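Local structure of penicillin-binding protein A (Mycobacterium tuberculosis, 3UPN) at residues D17-Q22 / Y62-S67; S193-I198 / G304-G309; M334-V339 / Y356-A361. The protein probably cross-links peptidoglycan in the bacterial cell wall as a penicillin-binding D,D-transpeptidase and takes part in regulating cell length. All coordinates share one frame; numbering follows the deposited sequence.

Contact 1: D17-Q22 / Y62-S67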
loop_
_atom_site.group_PDB
_atom_site.type_symbol
_atom_site.label_atom_id
_atom_site.label_comp_id
_atom_site.label_asym_id
_atom_site.label_seq_id
_atom_site.Cartn_x
_atom_site.Cartn_y
_atom_site.Cartn_z
ATOM N N ASP A 17 -31.515 15.073 -13.537
ATOM C CA ASP A 17 -31.315 14.431 -14.840
ATOM C C ASP A 17 -30.186 13.389 -14.854
ATOM O O ASP A 17 -30.322 12.334 -15.482
ATOM C CB ASP A 17 -31.104 15.478 -15.947
ATOM C CG ASP A 17 -30.905 14.846 -17.318
ATOM O OD1 ASP A 17 -29.773 14.395 -17.616
ATOM O OD2 ASP A 17 -31.880 14.796 -18.095
ATOM N N GLU A 18 -29.076 13.684 -14.183
ATOM C CA GLU A 18 -27.967 12.720 -14.114
ATOM C C GLU A 18 -28.323 11.460 -13.306
ATOM O O GLU A 18 -27.646 10.441 -13.417
ATOM C CB GLU A 18 -26.670 13.362 -13.601
ATOM C CG GLU A 18 -26.752 13.938 -12.195
ATOM C CD GLU A 18 -25.401 13.993 -11.506
ATOM O OE1 GLU A 18 -24.893 15.117 -11.284
ATOM O OE2 GLU A 18 -24.852 12.915 -11.191
ATOM N N TYR A 19 -29.391 11.532 -12.511
ATOM C CA TYR A 19 -29.907 10.346 -11.824
ATOM C C TYR A 19 -30.988 9.616 -12.629
ATOM O O TYR A 19 -31.400 8.516 -12.262
ATOM C CB TYR A 19 -30.385 10.689 -10.408
ATOM C CG TYR A 19 -29.251 10.796 -9.406
ATOM C CD1 TYR A 19 -28.379 11.892 -9.420
ATOM C CD2 TYR A 19 -29.044 9.801 -8.452
ATOM C CE1 TYR A 19 -27.335 11.997 -8.513
ATOM C CE2 TYR A 19 -27.996 9.892 -7.529
ATOM C CZ TYR A 19 -27.148 10.994 -7.568
ATOM O OH TYR A 19 -26.119 11.106 -6.665
ATOM N N SER A 20 -31.418 10.222 -13.734
ATOM C CA SER A 20 -32.381 9.589 -14.645
ATOM C C SER A 20 -31.713 8.644 -15.662
ATOM O O SER A 20 -32.407 7.914 -16.386
ATOM C CB SER A 20 -33.198 10.648 -15.385
ATOM O OG SER A 20 -32.426 11.228 -16.424
ATOM N N ARG A 21 -30.380 8.681 -15.730
ATOM C CA ARG A 21 -29.604 7.783 -16.591
ATOM C C ARG A 21 -28.794 6.821 -15.719
ATOM O O ARG A 21 -28.178 7.237 -14.738
ATOM C CB ARG A 21 -28.669 8.572 -17.528
ATOM C CG ARG A 21 -29.334 9.757 -18.255
ATOM C CD ARG A 21 -28.360 10.502 -19.180
ATOM N NE ARG A 21 -27.051 10.692 -18.547
ATOM C CZ ARG A 21 -26.685 11.776 -17.865
ATOM N NH1 ARG A 21 -27.521 12.804 -17.730
ATOM N NH2 ARG A 21 -25.471 11.834 -17.322
ATOM N N GLN A 22 -28.803 5.541 -16.085
ATOM C CA GLN A 22 -28.145 4.505 -15.305
ATOM C C GLN A 22 -26.617 4.582 -15.323
ATOM O O GLN A 22 -25.964 4.180 -16.294
ATOM C CB GLN A 22 -28.604 3.115 -15.739
ATOM C CG GLN A 22 -28.045 1.994 -14.848
ATOM C CD GLN A 22 -28.606 0.636 -15.190
ATOM O OE1 GLN A 22 -28.913 0.354 -16.347
ATOM N NE2 GLN A 22 -28.752 -0.218 -14.177
ATOM N N TYR A 62 -20.644 7.863 -3.973
ATOM C CA TYR A 62 -21.336 8.671 -4.961
ATOM C C TYR A 62 -22.604 9.206 -4.302
ATOM O O TYR A 62 -23.556 8.463 -4.100
ATOM C CB TYR A 62 -21.680 7.830 -6.195
ATOM C CG TYR A 62 -22.285 8.636 -7.304
ATOM C CD1 TYR A 62 -21.569 9.668 -7.890
ATOM C CD2 TYR A 62 -23.580 8.381 -7.762
ATOM C CE1 TYR A 62 -22.111 10.418 -8.915
ATOM C CE2 TYR A 62 -24.133 9.133 -8.790
ATOM C CZ TYR A 62 -23.385 10.150 -9.361
ATOM O OH TYR A 62 -23.900 10.920 -10.390
ATOM N N SER A 63 -22.591 10.488 -3.950
ATOM C CA SER A 63 -23.620 11.058 -3.069
ATOM C C SER A 63 -24.261 12.295 -3.659
ATOM O O SER A 63 -23.563 13.174 -4.154
ATOM C CB SER A 63 -23.008 11.435 -1.720
ATOM O OG SER A 63 -23.952 12.089 -0.892
ATOM N N LEU A 64 -25.585 12.362 -3.559
ATOM C CA LEU A 64 -26.373 13.535 -3.947
ATOM C C LEU A 64 -25.922 14.795 -3.222
ATOM O O LEU A 64 -25.825 15.842 -3.830
ATOM C CB LEU A 64 -27.862 13.303 -3.662
ATOM C CG LEU A 64 -28.684 12.506 -4.673
ATOM C CD1 LEU A 64 -30.034 12.150 -4.095
ATOM C CD2 LEU A 64 -28.865 13.290 -5.967
ATOM N N ARG A 65 -25.640 14.685 -1.926
ATOM C CA ARG A 65 -25.315 15.854 -1.114
ATOM C C ARG A 65 -23.815 16.161 -1.077
ATOM O O ARG A 65 -23.420 17.328 -1.020
ATOM C CB ARG A 65 -25.854 15.664 0.307
ATOM C CG ARG A 65 -26.008 16.939 1.123
ATOM C CD ARG A 65 -26.742 16.661 2.446
ATOM N NE ARG A 65 -27.545 17.818 2.869
ATOM C CZ ARG A 65 -27.089 18.812 3.631
ATOM N NH1 ARG A 65 -25.837 18.805 4.078
ATOM N NH2 ARG A 65 -27.883 19.816 3.947
ATOM N N TYR A 66 -22.984 15.125 -1.123
ATOM C CA TYR A 66 -21.549 15.289 -0.885
ATOM C C TYR A 66 -20.654 14.909 -2.071
ATOM O O TYR A 66 -19.442 14.819 -1.920
ATOM C CB TYR A 66 -21.131 14.538 0.397
ATOM C CG TYR A 66 -21.875 15.021 1.625
ATOM C CD1 TYR A 66 -22.922 14.275 2.170
ATOM C CD2 TYR A 66 -21.553 16.241 2.224
ATOM C CE1 TYR A 66 -23.620 14.725 3.295
ATOM C CE2 TYR A 66 -22.242 16.699 3.333
ATOM C CZ TYR A 66 -23.275 15.937 3.865
ATOM O OH TYR A 66 -23.962 16.399 4.968
ATOM N N SER A 67 -21.259 14.695 -3.241
ATOM C CA SER A 67 -20.524 14.413 -4.483
ATOM C C SER A 67 -19.849 13.026 -4.433
ATOM O O SER A 67 -20.448 12.058 -3.934
ATOM C CB SER A 67 -19.532 15.548 -4.779
ATOM O OG SER A 67 -19.096 15.551 -6.132
#

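Contact 2: S193-I198 / G304-G309. With IM2 ((5R)-5-[(1S,2R)-1-formyl-2-hydroxypropyl]-3-[(2-{[(E)-iminomethyl]amino}ethyl)sulfanyl]-4,5-dihydro-1H-pyrrole-2-carbox ylic acid), chain C.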
loop_
_atom_site.group_PDB
_atom_site.type_symbol
_atom_site.label_atom_id
_atom_site.label_comp_id
_atom_site.label_asym_id
_atom_site.label_seq_id
_atom_site.Cartn_x
_atom_site.Cartn_y
_atom_site.Cartn_z
ATOM N N SER A 193 11.916 -0.520 11.013
ATOM C CA SER A 193 12.792 -1.620 10.577
ATOM C C SER A 193 12.727 -1.959 9.074
ATOM O O SER A 193 13.720 -2.414 8.497
ATOM C CB SER A 193 12.563 -2.883 11.443
ATOM O OG SER A 193 13.287 -2.850 12.686
ATOM N N THR A 194 11.579 -1.734 8.436
ATOM C CA THR A 194 11.442 -2.045 6.997
ATOM C C THR A 194 12.389 -1.214 6.123
ATOM O O THR A 194 12.795 -1.650 5.048
ATOM C CB THR A 194 9.988 -1.901 6.478
ATOM O OG1 THR A 194 9.542 -0.543 6.635
ATOM C CG2 THR A 194 9.054 -2.861 7.213
ATOM N N PHE A 195 12.739 -0.027 6.605
ATOM C CA PHE A 195 13.621 0.873 5.891
ATOM C C PHE A 195 15.086 0.412 5.861
ATOM O O PHE A 195 15.898 1.024 5.200
ATOM C CB PHE A 195 13.518 2.294 6.446
ATOM C CG PHE A 195 13.973 3.362 5.478
ATOM C CD1 PHE A 195 13.170 3.737 4.400
ATOM C CD2 PHE A 195 15.208 3.982 5.633
ATOM C CE1 PHE A 195 13.595 4.721 3.505
ATOM C CE2 PHE A 195 15.637 4.970 4.738
ATOM C CZ PHE A 195 14.823 5.339 3.683
ATOM N N LYS A 196 15.414 -0.667 6.574
ATOM C CA LYS A 196 16.748 -1.242 6.510
ATOM C C LYS A 196 16.973 -1.834 5.129
ATOM O O LYS A 196 18.106 -1.941 4.683
ATOM C CB LYS A 196 16.966 -2.280 7.614
ATOM C CG LYS A 196 17.084 -1.641 9.002
ATOM C CD LYS A 196 16.982 -2.658 10.111
ATOM C CE LYS A 196 17.082 -1.970 11.453
ATOM N NZ LYS A 196 17.126 -2.964 12.549
ATOM N N VAL A 197 15.890 -2.199 4.450
ATOM C CA VAL A 197 15.969 -2.600 3.049
ATOM C C VAL A 197 16.647 -1.500 2.221
ATOM O O VAL A 197 17.489 -1.790 1.371
ATOM C CB VAL A 197 14.578 -2.946 2.482
ATOM C CG1 VAL A 197 14.641 -3.204 0.985
ATOM C CG2 VAL A 197 14.021 -4.160 3.185
ATOM N N ILE A 198 16.307 -0.241 2.498
ATOM C CA ILE A 198 16.875 0.892 1.760
ATOM C C ILE A 198 18.315 1.229 2.178
ATOM O O ILE A 198 19.171 1.481 1.332
ATOM C CB ILE A 198 15.977 2.150 1.853
ATOM C CG1 ILE A 198 14.543 1.824 1.368
ATOM C CG2 ILE A 198 16.586 3.318 1.056
ATOM C CD1 ILE A 198 14.456 1.434 -0.126
ATOM N N GLY A 304 21.791 8.720 11.355
ATOM C CA GLY A 304 21.710 7.475 12.125
ATOM C C GLY A 304 20.270 7.054 12.377
ATOM O O GLY A 304 19.940 5.868 12.294
ATOM N N MET A 305 19.414 8.030 12.674
ATOM C CA MET A 305 17.984 7.783 12.921
ATOM C C MET A 305 17.184 7.454 11.663
ATOM O O MET A 305 16.246 6.662 11.721
ATOM C CB MET A 305 17.345 8.969 13.636
ATOM C CG MET A 305 17.944 9.279 14.986
ATOM S SD MET A 305 17.005 10.565 15.827
ATOM C CE MET A 305 15.449 9.717 16.144
ATOM N N THR A 306 17.552 8.075 10.540
ATOM C CA THR A 306 16.963 7.775 9.223
ATOM C C THR A 306 17.254 6.325 8.789
ATOM O O THR A 306 16.400 5.656 8.187
ATOM C CB THR A 306 17.499 8.772 8.168
ATOM O OG1 THR A 306 17.274 10.106 8.628
ATOM C CG2 THR A 306 16.831 8.604 6.820
ATOM N N SER A 307 18.454 5.849 9.128
ATOM C CA SER A 307 18.967 4.545 8.704
ATOM C C SER A 307 18.129 3.381 9.176
ATOM O O SER A 307 18.064 2.346 8.504
ATOM C CB SER A 307 20.403 4.358 9.200
ATOM O OG SER A 307 21.298 5.223 8.528
ATOM N N ILE A 308 17.512 3.558 10.350
ATOM C CA ILE A 308 16.642 2.555 10.953
ATOM C C ILE A 308 15.142 2.956 10.866
ATOM O O ILE A 308 14.314 2.470 11.636
ATOM C CB ILE A 308 17.089 2.206 12.417
ATOM C CG1 ILE A 308 16.824 3.382 13.375
ATOM C CG2 ILE A 308 18.565 1.754 12.434
ATOM C CD1 ILE A 308 16.844 3.021 14.854
ATOM N N GLY A 309 14.820 3.852 9.931
ATOM C CA GLY A 309 13.443 4.148 9.535
ATOM C C GLY A 309 12.710 5.194 10.349
ATOM O O GLY A 309 11.474 5.295 10.283
HETATM C C7 IM2 C . 12.800 -2.146 13.776
HETATM C C2 IM2 C . 11.595 -5.781 15.675
HETATM C C6 IM2 C . 12.648 -2.706 15.198
HETATM C C5 IM2 C . 13.256 -4.096 15.484
HETATM C C3 IM2 C . 12.231 -5.960 14.520
HETATM O O7 IM2 C . 12.446 -0.991 13.577
HETATM C C61 IM2 C . 13.031 -1.645 16.261
HETATM O O62 IM2 C . 13.449 -0.397 15.686
HETATM C C62 IM2 C . 14.091 -2.095 17.268
HETATM N N4 IM2 C . 13.072 -4.959 14.315
HETATM C C31 IM2 C . 12.102 -7.061 13.570
HETATM O O31 IM2 C . 12.813 -8.090 13.702
HETATM O O32 IM2 C . 11.275 -6.940 12.643
HETATM S S21 IM2 C . 10.104 -6.415 16.125
HETATM C C22 IM2 C . 10.096 -8.186 16.099
HETATM C C23 IM2 C . 9.024 -8.698 15.135
HETATM N N24 IM2 C . 9.350 -10.098 14.869
HETATM C C25 IM2 C . 8.795 -10.697 13.958
HETATM N N26 IM2 C . 8.043 -11.256 13.170
HETATM C C1 IM2 C . 12.392 -4.830 16.526
#

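Contact 3: M334-V339 / Y356-A361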
loop_
_atom_site.group_PDB
_atom_site.type_symbol
_atom_site.label_atom_id
_atom_site.label_comp_id
_atom_site.label_asym_id
_atom_site.label_seq_id
_atom_site.Cartn_x
_atom_site.Cartn_y
_atom_site.Cartn_z
ATOM N N MET A 334 7.636 -1.230 -11.651
ATOM C CA MET A 334 6.486 -1.056 -12.549
ATOM C C MET A 334 5.535 -0.017 -11.944
ATOM O O MET A 334 5.348 0.026 -10.726
ATOM C CB MET A 334 5.764 -2.380 -12.772
ATOM C CG MET A 334 6.616 -3.477 -13.389
ATOM S SD MET A 334 7.274 -3.046 -15.009
ATOM C CE MET A 334 5.785 -2.905 -16.001
ATOM N N ARG A 335 4.975 0.841 -12.789
ATOM C CA ARG A 335 4.078 1.918 -12.338
ATOM C C ARG A 335 2.795 1.316 -11.775
ATOM O O ARG A 335 2.112 0.577 -12.474
ATOM C CB ARG A 335 3.735 2.836 -13.505
ATOM C CG ARG A 335 2.709 3.914 -13.152
ATOM C CD ARG A 335 2.233 4.615 -14.396
ATOM N NE ARG A 335 3.363 5.174 -15.138
ATOM C CZ ARG A 335 3.273 6.159 -16.028
ATOM N NH1 ARG A 335 2.103 6.732 -16.292
ATOM N NH2 ARG A 335 4.365 6.586 -16.637
ATOM N N PRO A 336 2.483 1.597 -10.503
ATOM C CA PRO A 336 1.269 0.983 -9.927
ATOM C C PRO A 336 0.010 1.554 -10.576
ATOM O O PRO A 336 -0.080 2.766 -10.750
ATOM C CB PRO A 336 1.335 1.377 -8.445
ATOM C CG PRO A 336 2.707 1.883 -8.226
ATOM C CD PRO A 336 3.176 2.450 -9.525
ATOM N N TYR A 337 -0.932 0.692 -10.959
ATOM C CA TYR A 337 -2.231 1.148 -11.479
ATOM C C TYR A 337 -3.417 0.335 -10.960
ATOM O O TYR A 337 -3.301 -0.869 -10.701
ATOM C CB TYR A 337 -2.247 1.198 -13.025
ATOM C CG TYR A 337 -2.160 -0.154 -13.712
ATOM C CD1 TYR A 337 -3.298 -0.773 -14.209
ATOM C CD2 TYR A 337 -0.923 -0.802 -13.893
ATOM C CE1 TYR A 337 -3.232 -2.012 -14.849
ATOM C CE2 TYR A 337 -0.846 -2.050 -14.534
ATOM C CZ TYR A 337 -2.006 -2.643 -15.011
ATOM O OH TYR A 337 -1.966 -3.862 -15.655
ATOM N N LEU A 338 -4.563 1.000 -10.860
ATOM C CA LEU A 338 -5.776 0.411 -10.274
ATOM C C LEU A 338 -6.836 -0.006 -11.298
ATOM O O LEU A 338 -7.658 -0.887 -11.022
ATOM C CB LEU A 338 -6.392 1.389 -9.270
ATOM C CG LEU A 338 -7.525 0.927 -8.354
ATOM C CD1 LEU A 338 -7.118 -0.360 -7.582
ATOM C CD2 LEU A 338 -7.862 2.056 -7.415
ATOM N N VAL A 339 -6.809 0.619 -12.477
ATOM C CA VAL A 339 -7.813 0.374 -13.508
ATOM C C VAL A 339 -7.232 -0.429 -14.677
ATOM O O VAL A 339 -6.327 0.034 -15.360
ATOM C CB VAL A 339 -8.441 1.717 -14.010
ATOM C CG1 VAL A 339 -9.475 1.461 -15.121
ATOM C CG2 VAL A 339 -9.094 2.466 -12.841
ATOM N N TYR A 356 3.840 -0.232 -17.415
ATOM C CA TYR A 356 4.937 0.661 -17.745
ATOM C C TYR A 356 6.056 0.582 -16.711
ATOM O O TYR A 356 5.803 0.621 -15.500
ATOM C CB TYR A 356 4.414 2.097 -17.889
ATOM C CG TYR A 356 5.485 3.109 -18.212
ATOM C CD1 TYR A 356 6.056 3.171 -19.484
ATOM C CD2 TYR A 356 5.939 3.996 -17.238
ATOM C CE1 TYR A 356 7.050 4.097 -19.779
ATOM C CE2 TYR A 356 6.926 4.927 -17.515
ATOM C CZ TYR A 356 7.479 4.976 -18.787
ATOM O OH TYR A 356 8.464 5.901 -19.056
ATOM N N GLN A 357 7.291 0.457 -17.200
ATOM C CA GLN A 357 8.463 0.418 -16.327
ATOM C C GLN A 357 8.846 1.830 -15.904
ATOM O O GLN A 357 9.251 2.632 -16.736
ATOM C CB GLN A 357 9.635 -0.277 -17.021
ATOM C CG GLN A 357 9.330 -1.700 -17.457
ATOM C CD GLN A 357 10.510 -2.385 -18.101
ATOM O OE1 GLN A 357 11.576 -1.792 -18.260
ATOM N NE2 GLN A 357 10.331 -3.648 -18.469
ATOM N N GLN A 358 8.701 2.132 -14.613
ATOM C CA GLN A 358 8.927 3.491 -14.115
ATOM C C GLN A 358 10.405 3.866 -14.080
ATOM O O GLN A 358 10.807 4.887 -14.651
ATOM C CB GLN A 358 8.258 3.727 -12.753
ATOM C CG GLN A 358 6.915 4.450 -12.867
ATOM C CD GLN A 358 6.449 5.087 -11.558
ATOM O OE1 GLN A 358 6.642 4.528 -10.466
ATOM N NE2 GLN A 358 5.825 6.260 -11.664
ATOM N N ARG A 359 11.203 3.037 -13.414
ATOM C CA ARG A 359 12.652 3.235 -13.357
ATOM C C ARG A 359 13.335 1.988 -12.810
ATOM O O ARG A 359 12.685 1.136 -12.196
ATOM C CB ARG A 359 13.005 4.467 -12.499
ATOM C CG ARG A 359 12.738 4.313 -11.011
ATOM C CD ARG A 359 12.801 5.645 -10.280
ATOM N NE ARG A 359 11.470 6.075 -9.855
ATOM C CZ ARG A 359 11.205 7.184 -9.165
ATOM N NH1 ARG A 359 12.183 8.014 -8.803
ATOM N NH2 ARG A 359 9.946 7.466 -8.841
ATOM N N ARG A 360 14.640 1.875 -13.056
ATOM C CA ARG A 360 15.451 0.885 -12.365
ATOM C C ARG A 360 15.965 1.529 -11.086
ATOM O O ARG A 360 16.585 2.599 -11.125
ATOM C CB ARG A 360 16.601 0.365 -13.240
ATOM C CG ARG A 360 17.456 -0.689 -12.540
ATOM C CD ARG A 360 18.499 -1.354 -13.454
ATOM N NE ARG A 360 17.944 -2.470 -14.225
ATOM C CZ ARG A 360 17.585 -3.651 -13.718
ATOM N NH1 ARG A 360 17.098 -4.590 -14.521
ATOM N NH2 ARG A 360 17.693 -3.902 -12.414
ATOM N N ALA A 361 15.671 0.889 -9.953
ATOM C CA ALA A 361 16.131 1.360 -8.655
ATOM C C ALA A 361 17.525 0.801 -8.337
ATOM O O ALA A 361 18.417 1.530 -7.886
ATOM C CB ALA A 361 15.124 0.973 -7.558
#

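Contact 1: D17-Q22 / Y62-S67
Y62 and L64 meet Y19, which sits in a type I beta turn running from D17 to S20. The second segment is a two-stranded antiparallel hairpin, strand 62-63 pairing with 67-68. Y62 comes first. Its CG is anti to the backbone N (chi1 -175°), and the ring reaches out to the ring of Y19 from the opposite direction. The two planes are close to parallel, 16° apart. They are slid far along each other, with centroids 5.6 Å apart, so the rings barely overlap. Contact is made at one corner, where Y62 CE2 lies 3.5 Å from Y19 OH and 3.7 Å from Y19 CZ. The ring of Y62 also has a cation-pi partner in R23. S63 follows, its CB turned away from the turn. S63 OG hydrogen-bonds to Q165 OE1 and accepts from Y66 N at 3.2 Å, and Y66 in turn stacks on W169. This ST motif braces the bend of the hairpin, and the bond to Q165 OE1 joins it to helix 162-174. L64 then packs over one face of the Y19 ring. L64 also touches F43 and H160. L64 CD2 makes a CH-pi contact with Y19, 3.5 Å from the ring centroid and 27° off the normal, offset toward the CE1-CZ bond.

Contact 2: S193-I198 / G304-G309
F195 packs against the end of helix 300-307, two residues along from S193, the acylated serine of the transpeptidase site. F195 CB lies 3.6 Å from G309 CA. F195 CG is anti to the backbone N (chi1 -158°), which carries the ring alongside the helix end. F195 CD2 comes to 3.3 Å from T306 O, and F195 CE2 is 3.6 Å from the same T306 O. I198 CB covers one face of the ring over its centre. G309, with positive phi, is the C-prime residue of a Schellman motif. Its N bonds to T306 O, and its bare CA lies close against F195 CB.

K196 runs extended beside I308. K196 CE lies 4.1 Å from I308 CG2. K196 NZ is hydrogen-bonded to N254 OD1 and S252 OG. This is the S-x-x-K motif of penicillin-binding proteins, with serine and lysine one helical turn apart.

S193 OG is bonded to C7 of the opened imipenem at 1.4 Å. It also has a weak hydrogen bond with S252 OG. IM2 is further held by T396 OG1. The covalent link shows that S193 has attacked the beta-lactam carbonyl, and the product is an acyl-enzyme ester.

Contact 3: M334-V339 / Y356-A361
M334 and Q357 pair in a small two-stranded antiparallel sheet, strand 332-334 against strand 357-360. It lies at the surface of the transpeptidase region, away from the active site. The first segment leaves the sheet here and runs on toward strand 339-343.

The backbone gives one hydrogen bond between the two segments. R335 N donates to Y356 O at 2.8 Å, and the N-H...O angle is 171°. Y356 O also receives a CA-H...O contact from M334 CA at 3.5 Å. M334 and Q357 themselves form a non-hydrogen-bonded pair, and the sheet continues through a backbone bond between Q358 and T333.

Side-chain packing comes in two places. On the face of M334 and Q357, the methionine chain is bent at chi2 and chi3. The bends fold it back over the partner strand. M334 SD sits 3.5 Å from Q357 CG, and M334 CE lies over the Y356 peptide, 3.6 Å from Y356 C. Elsewhere R335 CB meets Q358 CG at 3.6 Å. The two chains cross at about a right angle, and the amide of Q358 continues past R335 CA toward P336 CD. The ring of P336 also touches E322 of helix 317-328.

The remaining interaction is between a guanidinium and a ring. The arginine chain bends at chi3 and crosses Y356 obliquely. The guanidinium plane stands 83° from the ring plane, so the two groups do not stack. R335 NH2 makes the approach, 3.1 Å from Y356 CD2 and 3.2 Å from Y356 CE2.

In the fold
The three contacts follow one another along the chain without touching. Contact 2 holds the acylated S193 and the bound IM2. Contact 1 is N-terminal and far from it, with centres 47 Å apart. Contacts 2 and 3 both lie in the transpeptidase region. Their centres are 24 Å apart and their nearest atoms about 7 Å. Helix 317-328 runs between them: V197 of contact 2 packs on it, and so do P336 and A361 of contact 3. Contact 3 lies nearer contact 1 than contact 2 does, about 14 Å against about 33 Å between nearest atoms. From V339, at the end of segment 334-339, strand 339-343 joins the mixed sheet containing strands 26-28 and 45-48.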